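Local coordinates for protein polyporopepsin (Irpex lacteus, PDB 1WKR) that cleaves proteins as a pepsin-family aspartic endopeptidase of broad specificity and clots milk, at residues T232-L245 and I282-G294. Numbering follows the deposited sequence.
Sequences TGAVADNNTGLLRL and IGGSASSVYLIVG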
ATOM      1  N   THR A 232      -0.641  -5.816 -25.046  1.00  5.72           N
ATOM      2  CA  THR A 232       0.612  -6.531 -24.723  1.00  6.29           C
ATOM      3  C   THR A 232       0.649  -7.907 -25.342  1.00  5.73           C
ATOM      4  O   THR A 232       1.763  -8.467 -25.425  1.00  6.84           O
ATOM      5  CB  THR A 232       0.745  -6.701 -23.204  1.00  5.74           C
ATOM      6  OG1 THR A 232      -0.356  -7.481 -22.682  1.00  5.46           O
ATOM      7  CG2 THR A 232       0.845  -5.387 -22.416  1.00  5.54           C
ATOM      8  N   GLY A 233      -0.473  -8.474 -25.744  1.00  5.80           N
ATOM      9  CA  GLY A 233      -0.549  -9.844 -26.183  1.00  7.12           C
ATOM     10  C   GLY A 233      -0.635 -10.816 -25.046  1.00  6.64           C
ATOM     11  O   GLY A 233      -0.638 -12.081 -25.242  1.00  7.61           O
ATOM     12  N   ALA A 234      -0.748 -10.369 -23.786  1.00  6.61           N
ATOM     13  CA  ALA A 234      -0.744 -11.270 -22.693  1.00  6.78           C
ATOM     14  C   ALA A 234      -1.929 -12.228 -22.625  1.00  7.73           C
ATOM     15  O   ALA A 234      -3.014 -11.862 -23.116  1.00 10.37           O
ATOM     16  CB  ALA A 234      -0.711 -10.462 -21.365  1.00  7.43           C
ATOM     17  N   VAL A 235      -1.731 -13.364 -22.033  1.00  8.10           N
ATOM     18  CA  VAL A 235      -2.818 -14.368 -21.832  1.00  8.40           C
ATOM     19  C   VAL A 235      -2.837 -14.693 -20.369  1.00  9.15           C
ATOM     20  O   VAL A 235      -1.881 -14.586 -19.589  1.00  8.27           O
ATOM     21  CB  VAL A 235      -2.579 -15.571 -22.717  1.00 10.06           C
ATOM     22  CG1 VAL A 235      -2.544 -15.165 -24.208  1.00 10.55           C
ATOM     23  CG2 VAL A 235      -1.448 -16.391 -22.333  1.00 11.97           C
ATOM     24  N   ALA A 236      -3.998 -15.230 -19.898  1.00 10.12           N
ATOM     25  CA  ALA A 236      -4.125 -15.741 -18.551  1.00 11.00           C
ATOM     26  C   ALA A 236      -3.282 -16.886 -18.300  1.00 12.01           C
ATOM     27  O   ALA A 236      -2.907 -17.738 -19.226  1.00 12.67           O
ATOM     28  CB  ALA A 236      -5.672 -16.241 -18.358  1.00 14.54           C
ATOM     29  N   ASP A 237      -2.736 -17.048 -17.104  1.00 12.27           N
ATOM     30  CA  ASP A 237      -1.946 -18.167 -16.699  1.00 10.66           C
ATOM     31  C   ASP A 237      -2.536 -18.941 -15.455  1.00 15.08           C
ATOM     32  O   ASP A 237      -2.598 -18.263 -14.354  1.00 14.72           O
ATOM     33  CB  ASP A 237      -0.496 -17.701 -16.428  1.00  8.15           C
ATOM     34  CG  ASP A 237       0.328 -18.822 -16.025  1.00  8.11           C
ATOM     35  OD1 ASP A 237       0.720 -19.651 -16.930  1.00  7.97           O
ATOM     36  OD2 ASP A 237       0.702 -18.993 -14.860  1.00 10.34           O
ATOM     37  N   ASN A 238      -2.612 -20.331 -15.572  1.00 15.56           N
ATOM     38  CA  ASN A 238      -3.155 -21.165 -14.449  1.00 18.19           C
ATOM     39  C   ASN A 238      -2.366 -21.047 -13.301  1.00 11.69           C
ATOM     40  O   ASN A 238      -2.891 -20.925 -12.088  1.00 18.64           O
ATOM     41  CB  ASN A 238      -3.335 -22.698 -14.922  1.00 16.83           C
ATOM     42  CG  ASN A 238      -3.881 -23.624 -13.822  1.00 19.27           C
ATOM     43  OD1 ASN A 238      -5.103 -23.701 -13.629  1.00 21.35           O
ATOM     44  ND2 ASN A 238      -2.962 -24.258 -13.036  1.00 17.45           N
ATOM     45  N   ASN A 239      -1.115 -21.451 -13.264  1.00 14.87           N
ATOM     46  CA  ASN A 239      -0.314 -21.834 -12.155  1.00 14.60           C
ATOM     47  C   ASN A 239      -0.163 -20.491 -11.259  1.00 14.78           C
ATOM     48  O   ASN A 239       0.050 -20.622 -10.013  1.00 15.17           O
ATOM     49  CB  ASN A 239       1.006 -22.385 -12.545  1.00 16.77           C
ATOM     50  CG  ASN A 239       0.967 -23.775 -13.183  1.00 14.68           C
ATOM     51  OD1 ASN A 239      -0.070 -24.216 -13.456  1.00 14.68           O
ATOM     52  ND2 ASN A 239       2.087 -24.357 -13.374  1.00 14.04           N
ATOM     53  N   THR A 240      -0.276 -19.231 -11.851  1.00 10.90           N
ATOM     54  CA  THR A 240      -0.001 -18.000 -11.099  1.00  9.90           C
ATOM     55  C   THR A 240      -1.163 -17.131 -10.795  1.00  9.09           C
ATOM     56  O   THR A 240      -1.030 -16.323  -9.861  1.00  9.49           O
ATOM     57  CB  THR A 240       1.073 -17.194 -11.869  1.00  8.53           C
ATOM     58  OG1 THR A 240       0.526 -16.762 -13.113  1.00  8.11           O
ATOM     59  CG2 THR A 240       2.391 -17.954 -12.100  1.00  8.99           C
ATOM     60  N   GLY A 241      -2.200 -17.103 -11.601  1.00  8.09           N
ATOM     61  CA  GLY A 241      -3.164 -16.070 -11.512  1.00  9.02           C
ATOM     62  C   GLY A 241      -2.755 -14.693 -12.006  1.00  8.80           C
ATOM     63  O   GLY A 241      -3.437 -13.686 -11.855  1.00  9.29           O
ATOM     64  N   LEU A 242      -1.577 -14.689 -12.711  1.00  7.65           N
ATOM     65  CA  LEU A 242      -1.058 -13.433 -13.361  1.00  7.10           C
ATOM     66  C   LEU A 242      -1.150 -13.568 -14.831  1.00  7.42           C
ATOM     67  O   LEU A 242      -1.124 -14.733 -15.409  1.00  7.77           O
ATOM     68  CB  LEU A 242       0.358 -13.210 -12.914  1.00  7.47           C
ATOM     69  CG  LEU A 242       0.565 -12.988 -11.376  1.00  7.95           C
ATOM     70  CD1 LEU A 242       2.003 -12.709 -11.092  1.00 11.10           C
ATOM     71  CD2 LEU A 242      -0.314 -11.835 -10.861  1.00  9.74           C
ATOM     72  N   LEU A 243      -1.132 -12.504 -15.577  1.00  6.32           N
ATOM     73  CA  LEU A 243      -0.951 -12.561 -17.037  1.00  5.92           C
ATOM     74  C   LEU A 243       0.439 -13.039 -17.343  1.00  6.49           C
ATOM     75  O   LEU A 243       1.369 -12.809 -16.570  1.00  6.51           O
ATOM     76  CB  LEU A 243      -1.119 -11.178 -17.586  1.00  6.36           C
ATOM     77  CG  LEU A 243      -2.533 -10.609 -17.612  1.00  6.66           C
ATOM     78  CD1 LEU A 243      -2.530  -9.134 -18.044  1.00  8.29           C
ATOM     79  CD2 LEU A 243      -3.477 -11.427 -18.482  1.00  6.89           C
ATOM     80  N   ARG A 244       0.619 -13.708 -18.470  1.00  7.53           N
ATOM     81  CA  ARG A 244       1.917 -14.181 -18.922  1.00  6.84           C
ATOM     82  C   ARG A 244       2.195 -13.660 -20.336  1.00  6.16           C
ATOM     83  O   ARG A 244       1.318 -13.569 -21.168  1.00  6.16           O
ATOM     84  CB  ARG A 244       2.013 -15.703 -18.915  1.00  7.66           C
ATOM     85  CG  ARG A 244       3.368 -16.301 -19.237  1.00 11.26           C
ATOM     86  CD  ARG A 244       3.448 -17.912 -19.275  1.00 12.50           C
ATOM     87  NE  ARG A 244       4.787 -18.344 -19.958  1.00 14.31           N
ATOM     88  CZ  ARG A 244       5.722 -19.032 -19.389  1.00 15.56           C
ATOM     89  NH1 ARG A 244       5.650 -19.608 -18.151  1.00 17.08           N
ATOM     90  NH2 ARG A 244       6.891 -19.128 -20.014  1.00 15.77           N
ATOM     91  N   LEU A 245       3.486 -13.354 -20.568  1.00  5.52           N
ATOM     92  CA  LEU A 245       3.985 -12.984 -21.897  1.00  5.45           C
ATOM     93  C   LEU A 245       5.023 -14.064 -22.332  1.00  5.69           C
ATOM     94  O   LEU A 245       5.739 -14.583 -21.562  1.00  5.92           O
ATOM     95  CB  LEU A 245       4.762 -11.629 -21.830  1.00  5.19           C
ATOM     96  CG  LEU A 245       3.919 -10.423 -21.446  1.00  4.47           C
ATOM     97  CD1 LEU A 245       4.826  -9.180 -21.501  1.00  5.00           C
ATOM     98  CD2 LEU A 245       2.741 -10.272 -22.409  1.00  6.21           C
ATOM     99  N   ILE A 282       4.996 -17.199  -6.564  1.00 12.84           N
ATOM    100  CA  ILE A 282       3.627 -17.059  -7.107  1.00 13.29           C
ATOM    101  C   ILE A 282       3.147 -18.244  -7.923  1.00 12.18           C
ATOM    102  O   ILE A 282       2.158 -18.201  -8.584  1.00 13.34           O
ATOM    103  CB  ILE A 282       3.454 -15.735  -7.834  1.00 14.73           C
ATOM    104  CG1 ILE A 282       4.504 -15.503  -8.945  1.00 15.43           C
ATOM    105  CG2 ILE A 282       3.214 -14.559  -6.896  1.00 17.51           C
ATOM    106  CD1 ILE A 282       4.307 -15.946 -10.189  1.00 21.01           C
ATOM    107  N   GLY A 283       3.944 -19.353  -7.823  1.00 11.75           N
ATOM    108  CA  GLY A 283       3.477 -20.630  -8.483  1.00 13.51           C
ATOM    109  C   GLY A 283       3.933 -20.738  -9.929  1.00 11.74           C
ATOM    110  O   GLY A 283       3.508 -21.545 -10.602  1.00 13.17           O
ATOM    111  N   GLY A 284       4.810 -19.796 -10.311  1.00 10.29           N
ATOM    112  CA  GLY A 284       5.238 -19.736 -11.736  1.00 10.95           C
ATOM    113  C   GLY A 284       6.557 -20.637 -11.963  1.00 10.22           C
ATOM    114  O   GLY A 284       7.083 -21.102 -10.984  1.00 13.54           O
ATOM    115  N   SER A 285       6.825 -20.636 -13.189  1.00 12.11           N
ATOM    116  CA  SER A 285       8.099 -21.428 -13.535  1.00 12.36           C
ATOM    117  C   SER A 285       9.210 -20.527 -13.885  1.00 11.56           C
ATOM    118  O   SER A 285       8.976 -19.268 -14.152  1.00  9.97           O
ATOM    119  CB  SER A 285       7.839 -22.170 -14.641  1.00 14.80           C
ATOM    120  OG  SER A 285       7.245 -21.482 -16.012  0.30 10.63           O
ATOM    121  N   ALA A 286      10.423 -20.980 -13.799  1.00  9.80           N
ATOM    122  CA  ALA A 286      11.575 -20.199 -14.061  1.00  9.43           C
ATOM    123  C   ALA A 286      11.610 -19.811 -15.502  1.00  9.27           C
ATOM    124  O   ALA A 286      11.060 -20.445 -16.381  1.00  8.99           O
ATOM    125  CB  ALA A 286      12.884 -21.025 -13.733  1.00 10.06           C
ATOM    126  N   SER A 287      12.333 -18.697 -15.802  1.00 10.25           N
ATOM    127  CA  SER A 287      12.609 -18.196 -17.175  1.00 10.57           C
ATOM    128  C   SER A 287      11.233 -17.921 -17.831  1.00 11.87           C
ATOM    129  O   SER A 287      11.031 -18.349 -19.030  1.00 14.42           O
ATOM    130  CB  SER A 287      13.398 -19.166 -18.018  1.00 12.75           C
ATOM    131  OG  SER A 287      14.682 -19.354 -17.391  1.00 19.63           O
ATOM    132  N   SER A 288      10.337 -17.424 -17.123  1.00 10.52           N
ATOM    133  CA  SER A 288       8.952 -17.078 -17.577  1.00  8.59           C
ATOM    134  C   SER A 288       8.601 -15.664 -17.113  1.00  6.55           C
ATOM    135  O   SER A 288       9.102 -15.222 -16.095  1.00  8.82           O
ATOM    136  CB  SER A 288       7.929 -17.988 -16.903  1.00 11.46           C
ATOM    137  OG  SER A 288       8.298 -19.397 -17.141  1.00 15.05           O
ATOM    138  N   VAL A 289       7.806 -14.980 -17.938  1.00  6.48           N
ATOM    139  CA  VAL A 289       7.438 -13.566 -17.643  1.00  5.31           C
ATOM    140  C   VAL A 289       5.956 -13.475 -17.212  1.00  5.57           C
ATOM    141  O   VAL A 289       5.066 -13.753 -18.020  1.00  6.71           O
ATOM    142  CB  VAL A 289       7.638 -12.721 -18.892  1.00  5.02           C
ATOM    143  CG1 VAL A 289       7.203 -11.273 -18.601  1.00  6.49           C
ATOM    144  CG2 VAL A 289       9.130 -12.722 -19.252  1.00  7.40           C
ATOM    145  N   TYR A 290       5.733 -13.038 -15.972  1.00  4.99           N
ATOM    146  CA  TYR A 290       4.377 -12.840 -15.453  1.00  5.41           C
ATOM    147  C   TYR A 290       4.219 -11.366 -15.118  1.00  4.44           C
ATOM    148  O   TYR A 290       5.154 -10.695 -14.636  1.00  5.72           O
ATOM    149  CB  TYR A 290       4.117 -13.690 -14.160  1.00  5.79           C
ATOM    150  CG  TYR A 290       4.373 -15.147 -14.427  1.00  5.97           C
ATOM    151  CD1 TYR A 290       3.497 -15.920 -15.105  1.00  8.47           C
ATOM    152  CD2 TYR A 290       5.544 -15.735 -13.956  1.00  8.55           C
ATOM    153  CE1 TYR A 290       3.732 -17.328 -15.386  1.00  9.91           C
ATOM    154  CE2 TYR A 290       5.776 -17.131 -14.166  1.00  9.67           C
ATOM    155  CZ  TYR A 290       4.862 -17.781 -14.843  1.00  9.72           C
ATOM    156  OH  TYR A 290       5.177 -19.203 -15.074  1.00 12.49           O
ATOM    157  N   LEU A 291       3.056 -10.810 -15.358  1.00  4.89           N
ATOM    158  CA  LEU A 291       2.790  -9.384 -15.216  1.00  4.63           C
ATOM    159  C   LEU A 291       2.142  -9.050 -13.920  1.00  4.03           C
ATOM    160  O   LEU A 291       1.311  -9.816 -13.378  1.00  5.37           O
ATOM    161  CB  LEU A 291       1.978  -8.855 -16.366  1.00  5.05           C
ATOM    162  CG  LEU A 291       2.485  -9.186 -17.778  1.00  4.61           C
ATOM    163  CD1 LEU A 291       1.633  -8.531 -18.833  1.00  5.74           C
ATOM    164  CD2 LEU A 291       3.962  -8.792 -17.903  1.00  4.94           C
ATOM    165  N   ILE A 292       2.456  -7.851 -13.397  1.00  4.18           N
ATOM    166  CA  ILE A 292       1.876  -7.387 -12.126  1.00  3.89           C
ATOM    167  C   ILE A 292       0.751  -6.392 -12.309  1.00  4.34           C
ATOM    168  O   ILE A 292       0.229  -5.903 -11.318  1.00  4.21           O
ATOM    169  CB  ILE A 292       2.961  -6.927 -11.106  1.00  4.42           C
ATOM    170  CG1 ILE A 292       3.917  -5.836 -11.658  1.00  4.55           C
ATOM    171  CG2 ILE A 292       3.761  -8.141 -10.657  1.00  4.77           C
ATOM    172  CD1 ILE A 292       3.224  -4.542 -12.006  1.00  5.11           C
ATOM    173  N   VAL A 293       0.366  -6.125 -13.540  1.00  3.70           N
ATOM    174  CA  VAL A 293      -0.866  -5.381 -13.837  1.00  4.32           C
ATOM    175  C   VAL A 293      -2.002  -6.344 -13.797  1.00  4.07           C
ATOM    176  O   VAL A 293      -1.973  -7.368 -14.537  1.00  4.72           O
ATOM    177  CB  VAL A 293      -0.759  -4.641 -15.192  1.00  5.31           C
ATOM    178  CG1 VAL A 293      -2.090  -3.969 -15.526  1.00  5.92           C
ATOM    179  CG2 VAL A 293       0.364  -3.629 -15.131  1.00  8.33           C
ATOM    180  N   GLY A 294      -2.985  -6.112 -12.958  1.00  4.18           N
ATOM    181  CA  GLY A 294      -4.134  -7.000 -12.765  1.00  4.51           C
ATOM    182  C   GLY A 294      -5.449  -6.352 -12.902  1.00  4.47           C
ATOM    183  O   GLY A 294      -5.525  -5.116 -13.052  1.00  4.81           O
TER
HETATM  184  O   HOH W   1       3.238 -20.499 -14.491  1.00 13.83           O
HETATM  185  O   HOH W   2       4.694 -23.363 -12.383  1.00 21.71           O
HETATM  186  O   HOH W   3      -0.130 -17.447  -7.389  1.00 25.21           O
HETATM  187  O   HOH W   4      -1.374  -9.960 -14.020  1.00  6.08           O
HETATM  188  O   HOH W   5       7.823 -16.130 -20.709  1.00 11.37           O
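Leu291 drives its two methyls into an apolar pocket lined by Leu243, Leu245 and Ala234: Leu291 CD2 lies 3.7 Å from Leu245 CD1, the two leucines meeting at about a right angle, while Leu291 CD1 reaches Ala234 CB at 4.0 Å. Beside these leucines the backbone hydrogen bonds Leu291 N to Leu243 O (2.9 Å) and Leu245 N to Val289 O (3.0 Å) join the two segments. This short antiparallel pairing joins the hairpin formed by strands 235-236 and 243-245 to strand 289-295, within the C-terminal lobe of the pepsin fold and away from the catalytic aspartates. Tyr290 and Arg244, a non-hydrogen-bonded pair, project on the face opposite Leu245 and Val289. With Tyr290 CG beside its own backbone N (chi1 -56°), Thr240 CG2 sits over one face of the ring, 3.7 Å from its centroid, in a CH-pi contact, and is pressed tightly by Ile282 CD1 at 3.4 Å. Tyr290 OH accepts from Ser285 N at 2.9 Å in a nearly straight bond (176°). A leucine at Tyr290 would probably leave Ser285 N without this acceptor and Thr240 CG2 without its aromatic face. The extended Arg244 is also held close, Ser288 CB lying over one guanidinium face. Toward solvent the join loosens: at exposed Asn239, a water bridges ND2 to Gly283 O.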